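Local structure of DNA photolyase (Agrobacterium tumefaciens, 4U63) at residues Ala216-Thr224 and Gln353-His361; Pro271-Lys279 and Ile290-Glu301. The protein repairs cyclobutane pyrimidine dimers in ultraviolet-damaged DNA, probably using light energy gathered by a methenyltetrahydrofolate antenna and transferred to a flavin cofactor. All blocks are in the same frame, centred on the assembly; numbering follows the deposited sequence. Where two conformers were deposited one is given.

Contact 1 (Ala216-Thr224 and Gln353-His361); sequences AKDFSDIWT and QLWQHGTMH. With MHF (5,10-methenyl-6,7,8-trihydrofolic acid), chain B.
The ring of H357 carries I222 CG1 over one face (CH-pi, 3.8 Å from CG1 to the ring centroid) and Q356 CG on the opposite face. F219 is covered on both sides, by A216 CB and by H357 O, each offset toward the rim, while its edge meets Q356 O, 3.3 Å from CD1, and NA2 of 5,10-methenyl-6,7,8-trihydrofolic acid (MHF). The indole of W223 turns its edge to the other segment: NE1 donates to H357 O (2.9 Å), which lies in the indole plane, its C=O pointing almost straight at NE1 though the N-H...O angle is 152°; CZ2 abuts T359 CG2 at 3.8 Å. With CG anti to the backbone N (chi1 -170°) and an extended chain, Q356 donates from NE2 to D218 OD2 (2.9 Å) on its anti side, tilted 28° out of the carboxylate plane. Two waters bridge D218 N to Q356 O and D221 OD2 to H357 NE2. G358, with positive phi, is the first residue beyond helix 345-357; F219 CE1 comes 3.5 Å from its N. MHF NA2 donates to L354 O, and MHF O4 lies over the W355 indole face. F219, G358, L354 and W355 form part of this class III photolyase's antenna chromophore site.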
loop_
_atom_site.group_PDB
_atom_site.type_symbol
_atom_site.label_atom_id
_atom_site.label_comp_id
_atom_site.label_asym_id
_atom_site.label_seq_id
_atom_site.Cartn_x
_atom_site.Cartn_y
_atom_site.Cartn_z
ATOM N N ALA A 216 13.540 2.310 -12.047
ATOM C CA ALA A 216 12.237 1.665 -12.111
ATOM C C ALA A 216 12.047 0.930 -13.428
ATOM O O ALA A 216 10.921 0.607 -13.790
ATOM C CB ALA A 216 11.143 2.703 -11.932
ATOM N N LYS A 217 13.135 0.649 -14.150
ATOM C CA LYS A 217 13.008 0.070 -15.487
ATOM C C LYS A 217 12.304 -1.282 -15.509
ATOM O O LYS A 217 11.701 -1.631 -16.527
ATOM C CB LYS A 217 14.359 -0.031 -16.191
ATOM C CG LYS A 217 15.378 -0.945 -15.537
ATOM C CD LYS A 217 16.698 -0.874 -16.293
ATOM C CE LYS A 217 17.801 -1.603 -15.552
ATOM N NZ LYS A 217 17.542 -3.065 -15.460
ATOM N N ASP A 218 12.373 -2.041 -14.409
ATOM C CA ASP A 218 11.681 -3.339 -14.342
ATOM C C ASP A 218 10.302 -3.273 -13.681
ATOM O O ASP A 218 9.594 -4.278 -13.644
ATOM C CB ASP A 218 12.565 -4.392 -13.662
ATOM C CG ASP A 218 13.767 -4.782 -14.511
ATOM O OD1 ASP A 218 13.830 -4.404 -15.707
ATOM O OD2 ASP A 218 14.654 -5.475 -13.978
ATOM N N PHE A 219 9.904 -2.104 -13.186
ATOM C CA PHE A 219 8.570 -1.946 -12.594
ATOM C C PHE A 219 7.484 -2.290 -13.613
ATOM O O PHE A 219 6.501 -2.939 -13.274
ATOM C CB PHE A 219 8.348 -0.518 -12.091
ATOM C CG PHE A 219 8.985 -0.208 -10.763
ATOM C CD1 PHE A 219 10.099 -0.911 -10.285
ATOM C CD2 PHE A 219 8.471 0.823 -9.990
ATOM C CE1 PHE A 219 10.661 -0.586 -9.067
ATOM C CE2 PHE A 219 9.031 1.153 -8.772
ATOM C CZ PHE A 219 10.121 0.444 -8.305
ATOM N N SER A 220 7.678 -1.872 -14.870
ATOM C CA SER A 220 6.686 -2.115 -15.913
ATOM C C SER A 220 6.525 -3.599 -16.275
ATOM O O SER A 220 5.536 -3.963 -16.909
ATOM C CB SER A 220 7.005 -1.314 -17.177
ATOM O OG SER A 220 8.280 -1.657 -17.692
ATOM N N ASP A 221 7.482 -4.445 -15.880
ATOM C CA ASP A 221 7.369 -5.896 -16.073
ATOM C C ASP A 221 6.258 -6.470 -15.213
ATOM O O ASP A 221 5.653 -7.494 -15.560
ATOM C CB ASP A 221 8.688 -6.610 -15.727
ATOM C CG ASP A 221 9.820 -6.269 -16.683
ATOM O OD1 ASP A 221 9.553 -5.806 -17.814
ATOM O OD2 ASP A 221 10.991 -6.478 -16.302
ATOM N N ILE A 222 6.007 -5.807 -14.081
ATOM C CA ILE A 222 5.021 -6.226 -13.111
ATOM C C ILE A 222 3.765 -5.349 -13.098
ATOM O O ILE A 222 2.660 -5.852 -12.878
ATOM C CB ILE A 222 5.622 -6.167 -11.683
ATOM C CG1 ILE A 222 7.012 -6.827 -11.630
ATOM C CG2 ILE A 222 4.673 -6.792 -10.668
ATOM C CD1 ILE A 222 7.052 -8.279 -12.067
ATOM N N TRP A 223 3.936 -4.049 -13.315
ATOM C CA TRP A 223 2.885 -3.080 -13.025
ATOM C C TRP A 223 2.400 -2.280 -14.219
ATOM O O TRP A 223 3.186 -1.917 -15.090
ATOM C CB TRP A 223 3.402 -2.084 -11.988
ATOM C CG TRP A 223 3.852 -2.718 -10.722
ATOM C CD1 TRP A 223 5.104 -2.687 -10.191
ATOM C CD2 TRP A 223 3.049 -3.478 -9.817
ATOM N NE1 TRP A 223 5.134 -3.387 -9.009
ATOM C CE2 TRP A 223 3.884 -3.885 -8.756
ATOM C CE3 TRP A 223 1.703 -3.863 -9.805
ATOM C CZ2 TRP A 223 3.413 -4.661 -7.681
ATOM C CZ3 TRP A 223 1.236 -4.629 -8.752
ATOM C CH2 TRP A 223 2.090 -5.022 -7.696
ATOM N N THR A 224 1.094 -2.000 -14.216
ATOM C CA THR A 224 0.450 -1.075 -15.158
ATOM C C THR A 224 -0.438 -0.163 -14.311
ATOM O O THR A 224 -1.609 -0.470 -14.071
ATOM C CB THR A 224 -0.374 -1.842 -16.210
ATOM O OG1 THR A 224 0.489 -2.731 -16.912
ATOM C CG2 THR A 224 -1.038 -0.907 -17.223
ATOM N N GLN A 353 14.162 -8.099 -4.379
ATOM C CA GLN A 353 12.856 -8.047 -5.029
ATOM C C GLN A 353 12.248 -6.654 -4.904
ATOM O O GLN A 353 11.764 -6.086 -5.881
ATOM C CB GLN A 353 11.894 -9.082 -4.432
ATOM C CG GLN A 353 10.503 -8.999 -5.036
ATOM C CD GLN A 353 9.508 -9.970 -4.442
ATOM O OE1 GLN A 353 9.542 -10.298 -3.248
ATOM N NE2 GLN A 353 8.590 -10.422 -5.277
ATOM N N LEU A 354 12.267 -6.124 -3.684
ATOM C CA LEU A 354 11.756 -4.795 -3.394
ATOM C C LEU A 354 12.446 -3.727 -4.244
ATOM O O LEU A 354 11.785 -2.888 -4.871
ATOM C CB LEU A 354 11.946 -4.496 -1.905
ATOM C CG LEU A 354 11.574 -3.121 -1.360
ATOM C CD1 LEU A 354 10.127 -2.768 -1.664
ATOM C CD2 LEU A 354 11.837 -3.091 0.136
ATOM N N TRP A 355 13.769 -3.764 -4.278
ATOM C CA TRP A 355 14.533 -2.802 -5.066
ATOM C C TRP A 355 14.194 -2.884 -6.559
ATOM O O TRP A 355 14.064 -1.849 -7.221
ATOM C CB TRP A 355 16.032 -3.015 -4.865
ATOM C CG TRP A 355 16.873 -1.897 -5.344
ATOM C CD1 TRP A 355 17.764 -1.926 -6.373
ATOM C CD2 TRP A 355 16.920 -0.569 -4.808
ATOM N NE1 TRP A 355 18.360 -0.704 -6.518
ATOM C CE2 TRP A 355 17.861 0.149 -5.568
ATOM C CE3 TRP A 355 16.255 0.080 -3.762
ATOM C CZ2 TRP A 355 18.162 1.492 -5.309
ATOM C CZ3 TRP A 355 16.554 1.421 -3.506
ATOM C CH2 TRP A 355 17.494 2.106 -4.275
ATOM N N GLN A 356 14.032 -4.101 -7.077
ATOM C CA GLN A 356 13.810 -4.310 -8.515
ATOM C C GLN A 356 12.386 -4.032 -8.976
ATOM O O GLN A 356 12.191 -3.441 -10.034
ATOM C CB GLN A 356 14.172 -5.743 -8.909
ATOM C CG GLN A 356 14.194 -5.963 -10.412
ATOM C CD GLN A 356 14.484 -7.399 -10.809
ATOM O OE1 GLN A 356 14.674 -8.273 -9.957
ATOM N NE2 GLN A 356 14.521 -7.650 -12.117
ATOM N N HIS A 357 11.400 -4.482 -8.196
ATOM C CA HIS A 357 9.995 -4.456 -8.613
ATOM C C HIS A 357 9.057 -3.559 -7.791
ATOM O O HIS A 357 7.871 -3.438 -8.117
ATOM C CB HIS A 357 9.446 -5.886 -8.601
ATOM C CG HIS A 357 10.068 -6.780 -9.627
ATOM N ND1 HIS A 357 10.324 -8.114 -9.394
ATOM C CD2 HIS A 357 10.496 -6.530 -10.887
ATOM C CE1 HIS A 357 10.867 -8.650 -10.465
ATOM N NE2 HIS A 357 10.994 -7.710 -11.387
ATOM N N GLY A 358 9.568 -2.941 -6.735
ATOM C CA GLY A 358 8.753 -2.057 -5.918
ATOM C C GLY A 358 7.740 -2.767 -5.051
ATOM O O GLY A 358 6.777 -2.153 -4.603
ATOM N N THR A 359 7.959 -4.053 -4.801
ATOM C CA THR A 359 7.073 -4.828 -3.951
ATOM C C THR A 359 7.828 -6.005 -3.360
ATOM O O THR A 359 8.935 -6.308 -3.773
ATOM C CB THR A 359 5.827 -5.314 -4.722
ATOM O OG1 THR A 359 4.849 -5.790 -3.798
ATOM C CG2 THR A 359 6.177 -6.407 -5.737
ATOM N N MET A 360 7.207 -6.670 -2.397
ATOM C CA MET A 360 7.804 -7.835 -1.776
ATOM C C MET A 360 6.698 -8.769 -1.339
ATOM O O MET A 360 5.645 -8.320 -0.861
ATOM C CB MET A 360 8.668 -7.419 -0.581
ATOM C CG MET A 360 9.555 -8.530 -0.025
ATOM S SD MET A 360 10.383 -8.125 1.520
ATOM C CE MET A 360 11.107 -6.531 1.116
ATOM N N HIS A 361 6.926 -10.067 -1.500
ATOM C CA HIS A 361 5.953 -11.067 -1.031
ATOM C C HIS A 361 5.701 -10.878 0.470
ATOM O O HIS A 361 6.642 -10.646 1.221
ATOM C CB HIS A 361 6.479 -12.467 -1.306
ATOM C CG HIS A 361 5.480 -13.539 -1.046
ATOM N ND1 HIS A 361 5.317 -14.101 0.194
ATOM C CD2 HIS A 361 4.587 -14.149 -1.860
ATOM C CE1 HIS A 361 4.372 -15.022 0.138
ATOM N NE2 HIS A 361 3.910 -15.069 -1.099
HETATM N N1 MHF B . 12.233 2.076 -4.890
HETATM C C2 MHF B . 12.479 0.893 -5.463
HETATM N NA2 MHF B . 11.560 -0.080 -5.308
HETATM N N3 MHF B . 13.612 0.651 -6.205
HETATM C C4 MHF B . 14.545 1.607 -6.366
HETATM O O4 MHF B . 15.579 1.403 -7.026
HETATM C C4A MHF B . 14.303 2.918 -5.749
HETATM N N5 MHF B . 15.188 3.982 -5.784
HETATM C C6 MHF B . 15.121 5.077 -4.813
HETATM C C7 MHF B . 13.645 5.480 -4.725
HETATM N N8 MHF B . 12.817 4.308 -4.413
HETATM C C8A MHF B . 13.078 3.104 -4.968
HETATM C C9 MHF B . 16.107 6.127 -5.361
HETATM N N10 MHF B . 16.578 5.566 -6.643
HETATM C C11 MHF B . 16.344 4.132 -6.594
HETATM C C12 MHF B . 20.315 6.701 -8.282
HETATM C C13 MHF B . 20.066 5.343 -8.035
HETATM C C14 MHF B . 18.861 4.940 -7.488
HETATM C C15 MHF B . 17.869 5.892 -7.162
HETATM C C16 MHF B . 18.106 7.233 -7.433
HETATM C C17 MHF B . 19.318 7.637 -7.986
HETATM C C MHF B . 21.609 7.169 -8.897
HETATM O O MHF B . 21.663 8.333 -9.262
HETATM N N MHF B . 22.616 6.307 -9.095
HETATM C CA MHF B . 23.833 6.607 -9.833
HETATM C CB MHF B . 25.070 6.593 -8.937
HETATM C CG MHF B . 24.800 7.031 -7.500
HETATM C CD MHF B . 24.164 5.970 -6.618
HETATM O OE1 MHF B . 24.059 4.793 -7.025
HETATM O OE2 MHF B . 23.755 6.313 -5.490
HETATM C CT MHF B . 24.004 5.602 -10.944
HETATM O O1 MHF B . 23.860 5.993 -12.122
HETATM O O2 MHF B . 24.278 4.410 -10.665
HETATM O O HOH W 1 13.480 -1.696 -11.756
HETATM O O HOH W 2 11.520 -8.071 -14.127
#

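Contact 2 (Pro271-Lys279 and Ile290-Glu301); sequences PAAVWHATK and ISRFRKEIVWRE. With FAD (flavin-adenine dinucleotide), chain C; SO4 (sulfate ion), chain I; SO4 (sulfate ion), chain F; SO4 (sulfate ion), chain G.
Helix 271-276 packs antiparallel against helix 287-309, which lines the FAD site of the photolyase; the axes of 271-276 and 290-301 approach to 10.7 Å at 171°. The guanidinium of R294 lies flat on the W275 indole, planes 12° apart, and its aliphatic stem continues across the same face, with CG 3.8 Å from the centroid of the six-membered ring. The extended chain from CG to NE carries the charged end past the indole to T278, whose OG1 takes both NE and NH2 side-on, each at 2.9 Å and in the guanidinium plane. Held between the backbone N and the carbonyl carbon (chi1 69°), OG1 also donates to W275 O at 2.6 Å, so one hydroxyl joins the W275 carbonyl to R294. I290 CG2 covers the other guanidinium face. R294 NH2 donates to a sulfate, probably from the crystallisation liquor, which K279 NZ also approaches; K279 NZ pairs with E180 as well. At the wall of the flavin site, F293 takes V274 CG1 at 3.6 Å from CE2 and T278 CG2 at its edge, while its CE1 lies 3.6 Å from FAD C5B. I297 CD1 likewise bridges V274 CG1, at 3.8 Å, and the FAD ribose. At the far end P271 CG rests 3.8 Å from R300 NH1, which is hydrogen-bonded to Q149 O, while E301 binds H152 and the backbone N of L151.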
loop_
_atom_site.group_PDB
_atom_site.type_symbol
_atom_site.label_atom_id
_atom_site.label_comp_id
_atom_site.label_asym_id
_atom_site.label_seq_id
_atom_site.Cartn_x
_atom_site.Cartn_y
_atom_site.Cartn_z
ATOM N N PRO A 271 -12.340 -1.388 -2.568
ATOM C CA PRO A 271 -12.412 -2.714 -1.958
ATOM C C PRO A 271 -13.795 -3.363 -2.166
ATOM O O PRO A 271 -13.884 -4.581 -2.204
ATOM C CB PRO A 271 -12.121 -2.433 -0.474
ATOM C CG PRO A 271 -12.514 -1.000 -0.293
ATOM C CD PRO A 271 -12.058 -0.351 -1.560
ATOM N N ALA A 272 -14.853 -2.558 -2.321
ATOM C CA ALA A 272 -16.188 -3.123 -2.598
ATOM C C ALA A 272 -16.213 -3.817 -3.949
ATOM O O ALA A 272 -16.836 -4.857 -4.075
ATOM C CB ALA A 272 -17.272 -2.059 -2.536
ATOM N N ALA A 273 -15.537 -3.240 -4.947
ATOM C CA ALA A 273 -15.448 -3.871 -6.278
ATOM C C ALA A 273 -14.697 -5.200 -6.203
ATOM O O ALA A 273 -15.122 -6.193 -6.779
ATOM C CB ALA A 273 -14.779 -2.943 -7.278
ATOM N N VAL A 274 -13.585 -5.209 -5.474
ATOM C CA VAL A 274 -12.812 -6.438 -5.258
ATOM C C VAL A 274 -13.674 -7.505 -4.558
ATOM O O VAL A 274 -13.745 -8.652 -5.002
ATOM C CB VAL A 274 -11.528 -6.168 -4.452
ATOM C CG1 VAL A 274 -10.779 -7.465 -4.170
ATOM C CG2 VAL A 274 -10.628 -5.189 -5.188
ATOM N N TRP A 275 -14.338 -7.119 -3.478
ATOM C CA TRP A 275 -15.223 -8.045 -2.743
ATOM C C TRP A 275 -16.336 -8.613 -3.631
ATOM O O TRP A 275 -16.565 -9.842 -3.675
ATOM C CB TRP A 275 -15.827 -7.335 -1.517
ATOM C CG TRP A 275 -16.586 -8.252 -0.593
ATOM C CD1 TRP A 275 -17.812 -8.829 -0.820
ATOM C CD2 TRP A 275 -16.172 -8.697 0.700
ATOM N NE1 TRP A 275 -18.175 -9.603 0.248
ATOM C CE2 TRP A 275 -17.192 -9.540 1.198
ATOM C CE3 TRP A 275 -15.036 -8.461 1.492
ATOM C CZ2 TRP A 275 -17.111 -10.154 2.449
ATOM C CZ3 TRP A 275 -14.956 -9.072 2.743
ATOM C CH2 TRP A 275 -15.996 -9.909 3.208
ATOM N N HIS A 276 -17.027 -7.731 -4.351
ATOM C CA HIS A 276 -18.146 -8.161 -5.207
ATOM C C HIS A 276 -17.683 -9.113 -6.318
ATOM O O HIS A 276 -18.421 -10.009 -6.715
ATOM C CB HIS A 276 -18.856 -6.936 -5.798
ATOM C CG HIS A 276 -20.120 -7.259 -6.523
ATOM N ND1 HIS A 276 -20.163 -7.457 -7.884
ATOM C CD2 HIS A 276 -21.389 -7.416 -6.082
ATOM C CE1 HIS A 276 -21.404 -7.723 -8.251
ATOM N NE2 HIS A 276 -22.168 -7.706 -7.174
ATOM N N ALA A 277 -16.450 -8.932 -6.787
ATOM C CA ALA A 277 -15.870 -9.822 -7.795
ATOM C C ALA A 277 -15.667 -11.264 -7.303
ATOM O O ALA A 277 -15.481 -12.164 -8.120
ATOM C CB ALA A 277 -14.545 -9.255 -8.284
ATOM N N THR A 278 -15.686 -11.476 -5.980
ATOM C CA THR A 278 -15.558 -12.816 -5.396
ATOM C C THR A 278 -16.905 -13.502 -5.180
ATOM O O THR A 278 -16.947 -14.637 -4.721
ATOM C CB THR A 278 -14.810 -12.792 -4.052
ATOM O OG1 THR A 278 -15.609 -12.149 -3.048
ATOM C CG2 THR A 278 -13.472 -12.113 -4.203
ATOM N N LYS A 279 -17.991 -12.810 -5.509
ATOM C CA LYS A 279 -19.325 -13.363 -5.374
ATOM C C LYS A 279 -19.683 -14.183 -6.597
ATOM O O LYS A 279 -19.225 -13.900 -7.696
ATOM C CB LYS A 279 -20.354 -12.245 -5.187
ATOM C CG LYS A 279 -20.220 -11.501 -3.866
ATOM C CD LYS A 279 -21.221 -10.358 -3.754
ATOM C CE LYS A 279 -22.668 -10.831 -3.731
ATOM N NZ LYS A 279 -22.936 -11.755 -2.596
ATOM N N ILE A 290 -11.872 -18.123 -1.352
ATOM C CA ILE A 290 -12.598 -16.862 -1.309
ATOM C C ILE A 290 -12.565 -16.263 0.099
ATOM O O ILE A 290 -12.306 -15.064 0.257
ATOM C CB ILE A 290 -14.045 -17.045 -1.792
ATOM C CG1 ILE A 290 -14.039 -17.355 -3.309
ATOM C CG2 ILE A 290 -14.894 -15.815 -1.495
ATOM C CD1 ILE A 290 -15.335 -17.883 -3.848
ATOM N N SER A 291 -12.819 -17.096 1.107
ATOM C CA SER A 291 -12.804 -16.640 2.499
ATOM C C SER A 291 -11.437 -16.078 2.872
ATOM O O SER A 291 -11.344 -14.999 3.447
ATOM C CB SER A 291 -13.175 -17.774 3.446
ATOM O OG SER A 291 -13.205 -17.314 4.784
ATOM N N ARG A 292 -10.381 -16.806 2.525
ATOM C CA ARG A 292 -9.005 -16.353 2.818
ATOM C C ARG A 292 -8.653 -15.036 2.123
ATOM O O ARG A 292 -8.069 -14.136 2.734
ATOM C CB ARG A 292 -7.970 -17.422 2.444
ATOM C CG ARG A 292 -6.534 -17.084 2.883
ATOM C CD ARG A 292 -6.444 -16.859 4.399
ATOM N NE ARG A 292 -6.849 -18.066 5.122
ATOM C CZ ARG A 292 -6.872 -18.204 6.454
ATOM N NH1 ARG A 292 -6.519 -17.202 7.256
ATOM N NH2 ARG A 292 -7.256 -19.364 6.984
ATOM N N PHE A 293 -9.013 -14.915 0.856
ATOM C CA PHE A 293 -8.773 -13.669 0.124
ATOM C C PHE A 293 -9.545 -12.497 0.761
ATOM O O PHE A 293 -8.997 -11.408 0.949
ATOM C CB PHE A 293 -9.142 -13.838 -1.354
ATOM C CG PHE A 293 -8.885 -12.616 -2.171
ATOM C CD1 PHE A 293 -7.592 -12.121 -2.301
ATOM C CD2 PHE A 293 -9.928 -11.944 -2.792
ATOM C CE1 PHE A 293 -7.342 -10.990 -3.040
ATOM C CE2 PHE A 293 -9.684 -10.808 -3.540
ATOM C CZ PHE A 293 -8.386 -10.329 -3.663
ATOM N N ARG A 294 -10.808 -12.733 1.091
ATOM C CA ARG A 294 -11.619 -11.723 1.796
ATOM C C ARG A 294 -10.984 -11.313 3.124
ATOM O O ARG A 294 -10.961 -10.125 3.459
ATOM C CB ARG A 294 -13.038 -12.230 2.009
ATOM C CG ARG A 294 -13.868 -12.200 0.748
ATOM C CD ARG A 294 -15.179 -12.933 0.924
ATOM N NE ARG A 294 -15.993 -12.873 -0.284
ATOM C CZ ARG A 294 -17.240 -13.333 -0.391
ATOM N NH1 ARG A 294 -17.860 -13.882 0.650
ATOM N NH2 ARG A 294 -17.883 -13.227 -1.548
ATOM N N LYS A 295 -10.451 -12.277 3.873
ATOM C CA LYS A 295 -9.745 -11.946 5.127
ATOM C C LYS A 295 -8.600 -10.964 4.885
ATOM O O LYS A 295 -8.406 -10.053 5.671
ATOM C CB LYS A 295 -9.218 -13.192 5.832
ATOM C CG LYS A 295 -10.302 -13.957 6.576
ATOM C CD LYS A 295 -9.744 -15.173 7.302
ATOM C CE LYS A 295 -10.829 -15.861 8.105
ATOM N NZ LYS A 295 -10.347 -17.141 8.675
ATOM N N GLU A 296 -7.859 -11.143 3.789
ATOM C CA GLU A 296 -6.734 -10.257 3.492
ATOM C C GLU A 296 -7.199 -8.834 3.170
ATOM O O GLU A 296 -6.588 -7.861 3.622
ATOM C CB GLU A 296 -5.859 -10.832 2.379
ATOM C CG GLU A 296 -5.245 -12.185 2.724
ATOM C CD GLU A 296 -4.581 -12.225 4.083
ATOM O OE1 GLU A 296 -3.787 -11.303 4.395
ATOM O OE2 GLU A 296 -4.849 -13.177 4.829
ATOM N N ILE A 297 -8.289 -8.720 2.423
ATOM C CA ILE A 297 -8.940 -7.425 2.191
ATOM C C ILE A 297 -9.312 -6.774 3.542
ATOM O O ILE A 297 -9.137 -5.571 3.740
ATOM C CB ILE A 297 -10.197 -7.574 1.298
ATOM C CG1 ILE A 297 -9.819 -8.081 -0.112
ATOM C CG2 ILE A 297 -10.978 -6.265 1.191
ATOM C CD1 ILE A 297 -8.914 -7.143 -0.882
ATOM N N VAL A 298 -9.821 -7.588 4.462
ATOM C CA VAL A 298 -10.210 -7.108 5.785
ATOM C C VAL A 298 -8.993 -6.772 6.667
ATOM O O VAL A 298 -9.107 -5.923 7.561
ATOM C CB VAL A 298 -11.208 -8.088 6.441
ATOM C CG1 VAL A 298 -11.502 -7.728 7.886
ATOM C CG2 VAL A 298 -12.515 -8.092 5.635
ATOM N N TRP A 299 -7.843 -7.403 6.441
ATOM C CA TRP A 299 -6.603 -6.956 7.120
ATOM C C TRP A 299 -6.272 -5.495 6.767
ATOM O O TRP A 299 -5.858 -4.736 7.628
ATOM C CB TRP A 299 -5.399 -7.865 6.844
ATOM C CG TRP A 299 -5.345 -9.058 7.750
ATOM C CD1 TRP A 299 -5.734 -10.322 7.458
ATOM C CD2 TRP A 299 -4.897 -9.083 9.120
ATOM N NE1 TRP A 299 -5.542 -11.145 8.537
ATOM C CE2 TRP A 299 -5.037 -10.408 9.576
ATOM C CE3 TRP A 299 -4.381 -8.117 9.998
ATOM C CZ2 TRP A 299 -4.683 -10.800 10.866
ATOM C CZ3 TRP A 299 -4.037 -8.513 11.296
ATOM C CH2 TRP A 299 -4.190 -9.841 11.712
ATOM N N ARG A 300 -6.476 -5.106 5.512
ATOM C CA ARG A 300 -6.328 -3.691 5.122
ATOM C C ARG A 300 -7.292 -2.802 5.926
ATOM O O ARG A 300 -6.889 -1.777 6.493
ATOM C CB ARG A 300 -6.515 -3.512 3.604
ATOM C CG ARG A 300 -6.577 -2.064 3.125
ATOM C CD ARG A 300 -6.578 -1.982 1.602
ATOM N NE ARG A 300 -6.773 -0.611 1.121
ATOM C CZ ARG A 300 -7.947 0.003 0.966
ATOM N NH1 ARG A 300 -9.105 -0.618 1.230
ATOM N NH2 ARG A 300 -7.974 1.256 0.526
ATOM N N GLU A 301 -8.557 -3.225 5.996
ATOM C CA GLU A 301 -9.567 -2.523 6.802
ATOM C C GLU A 301 -9.116 -2.360 8.242
ATOM O O GLU A 301 -9.225 -1.273 8.831
ATOM C CB GLU A 301 -10.892 -3.282 6.783
ATOM C CG GLU A 301 -11.531 -3.395 5.404
ATOM C CD GLU A 301 -12.091 -2.084 4.902
ATOM O OE1 GLU A 301 -12.701 -1.315 5.699
ATOM O OE2 GLU A 301 -11.933 -1.820 3.691
HETATM P PA FAD C . -3.048 -10.409 -1.608
HETATM O O1A FAD C . -2.575 -11.620 -0.871
HETATM O O2A FAD C . -3.584 -10.573 -2.991
HETATM O O5B FAD C . -4.097 -9.674 -0.641
HETATM C C5B FAD C . -5.140 -8.832 -1.147
HETATM C C4B FAD C . -5.117 -7.454 -0.500
HETATM O O4B FAD C . -5.299 -7.541 0.912
HETATM C C3B FAD C . -3.812 -6.718 -0.690
HETATM O O3B FAD C . -3.713 -6.117 -1.991
HETATM C C2B FAD C . -3.849 -5.724 0.451
HETATM O O2B FAD C . -4.635 -4.576 0.124
HETATM C C1B FAD C . -4.539 -6.499 1.545
HETATM N N9A FAD C . -3.614 -7.148 2.500
HETATM C C8A FAD C . -3.124 -8.397 2.403
HETATM N N7A FAD C . -2.335 -8.695 3.456
HETATM C C5A FAD C . -2.327 -7.618 4.270
HETATM C C6A FAD C . -1.683 -7.279 5.542
HETATM N N6A FAD C . -0.890 -8.176 6.161
HETATM N N1A FAD C . -1.919 -6.047 6.045
HETATM C C2A FAD C . -2.708 -5.148 5.411
HETATM N N3A FAD C . -3.327 -5.407 4.241
HETATM C C4A FAD C . -3.169 -6.602 3.639
HETATM N N1 FAD C . 0.412 -3.676 2.500
HETATM C C2 FAD C . 0.109 -2.534 1.844
HETATM O O2 FAD C . -0.928 -2.534 1.144
HETATM N N3 FAD C . 0.885 -1.425 1.938
HETATM C C4 FAD C . 2.010 -1.393 2.696
HETATM O O4 FAD C . 2.718 -0.357 2.792
HETATM C C4X FAD C . 2.406 -2.612 3.431
HETATM N N5 FAD C . 3.532 -2.691 4.198
HETATM C C5X FAD C . 3.839 -3.834 4.878
HETATM C C6 FAD C . 4.968 -3.908 5.683
HETATM C C7 FAD C . 5.299 -5.078 6.373
HETATM C C7M FAD C . 6.534 -5.139 7.243
HETATM C C8 FAD C . 4.438 -6.274 6.244
HETATM C C8M FAD C . 4.742 -7.566 6.971
HETATM C C9 FAD C . 3.323 -6.210 5.450
HETATM C C9A FAD C . 2.971 -5.048 4.757
HETATM N N10 FAD C . 1.812 -4.993 3.927
HETATM C C10 FAD C . 1.512 -3.788 3.270
HETATM C "C1'" FAD C . 0.876 -6.118 3.811
HETATM C "C2'" FAD C . 1.053 -7.142 2.711
HETATM O "O2'" FAD C . 2.384 -7.669 2.765
HETATM C "C3'" FAD C . 0.735 -6.576 1.342
HETATM O "O3'" FAD C . -0.567 -5.997 1.321
HETATM C "C4'" FAD C . 0.817 -7.700 0.309
HETATM O "O4'" FAD C . 2.175 -8.118 0.183
HETATM C "C5'" FAD C . 0.297 -7.201 -1.023
HETATM O "O5'" FAD C . 0.358 -8.217 -2.036
HETATM P P FAD C . -1.003 -8.659 -2.766
HETATM O O1P FAD C . -0.657 -9.653 -3.818
HETATM O O2P FAD C . -1.760 -7.449 -3.236
HETATM O O3P FAD C . -1.811 -9.358 -1.566
HETATM S S SO4 I . -21.382 -15.217 -2.188
HETATM O O1 SO4 I . -21.386 -15.724 -3.576
HETATM O O2 SO4 I . -22.396 -14.155 -2.052
HETATM O O3 SO4 I . -20.057 -14.664 -1.852
HETATM O O4 SO4 I . -21.706 -16.312 -1.253
HETATM S S SO4 F . -7.274 -18.867 10.542
HETATM O O1 SO4 F . -5.898 -18.407 10.826
HETATM O O2 SO4 F . -8.025 -17.793 9.862
HETATM O O3 SO4 F . -7.952 -19.218 11.804
HETATM O O4 SO4 F . -7.220 -20.060 9.678
HETATM S S SO4 G . -12.833 -17.322 11.479
HETATM O O1 SO4 G . -13.867 -16.362 11.925
HETATM O O2 SO4 G . -13.113 -17.752 10.086
HETATM O O3 SO4 G . -11.506 -16.675 11.539
HETATM O O4 SO4 G . -12.854 -18.496 12.383
#

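How the contacts relate
Contact 1 lies chiefly at the folate, though its M360 also touches FAD; contact 2 lines the adenosine side of FAD. Their centres lie about 24 Å apart, their nearest atoms about 10 Å; along the chain contact 2 is nested within the loop that contact 1 closes. Contact 2 is the more buried, an antiparallel helix pair close in sequence, with apolar side chains toward the flavin and an arginine-threonine-sulfate cluster at one end. Contact 1 is partly buried and joins a short, weakly bonded helix to the end of helix 345-357; backbone carbonyls and bridging waters do much of the joining. In contact 2 the hydrogen bonds across the interface run between side chains alone.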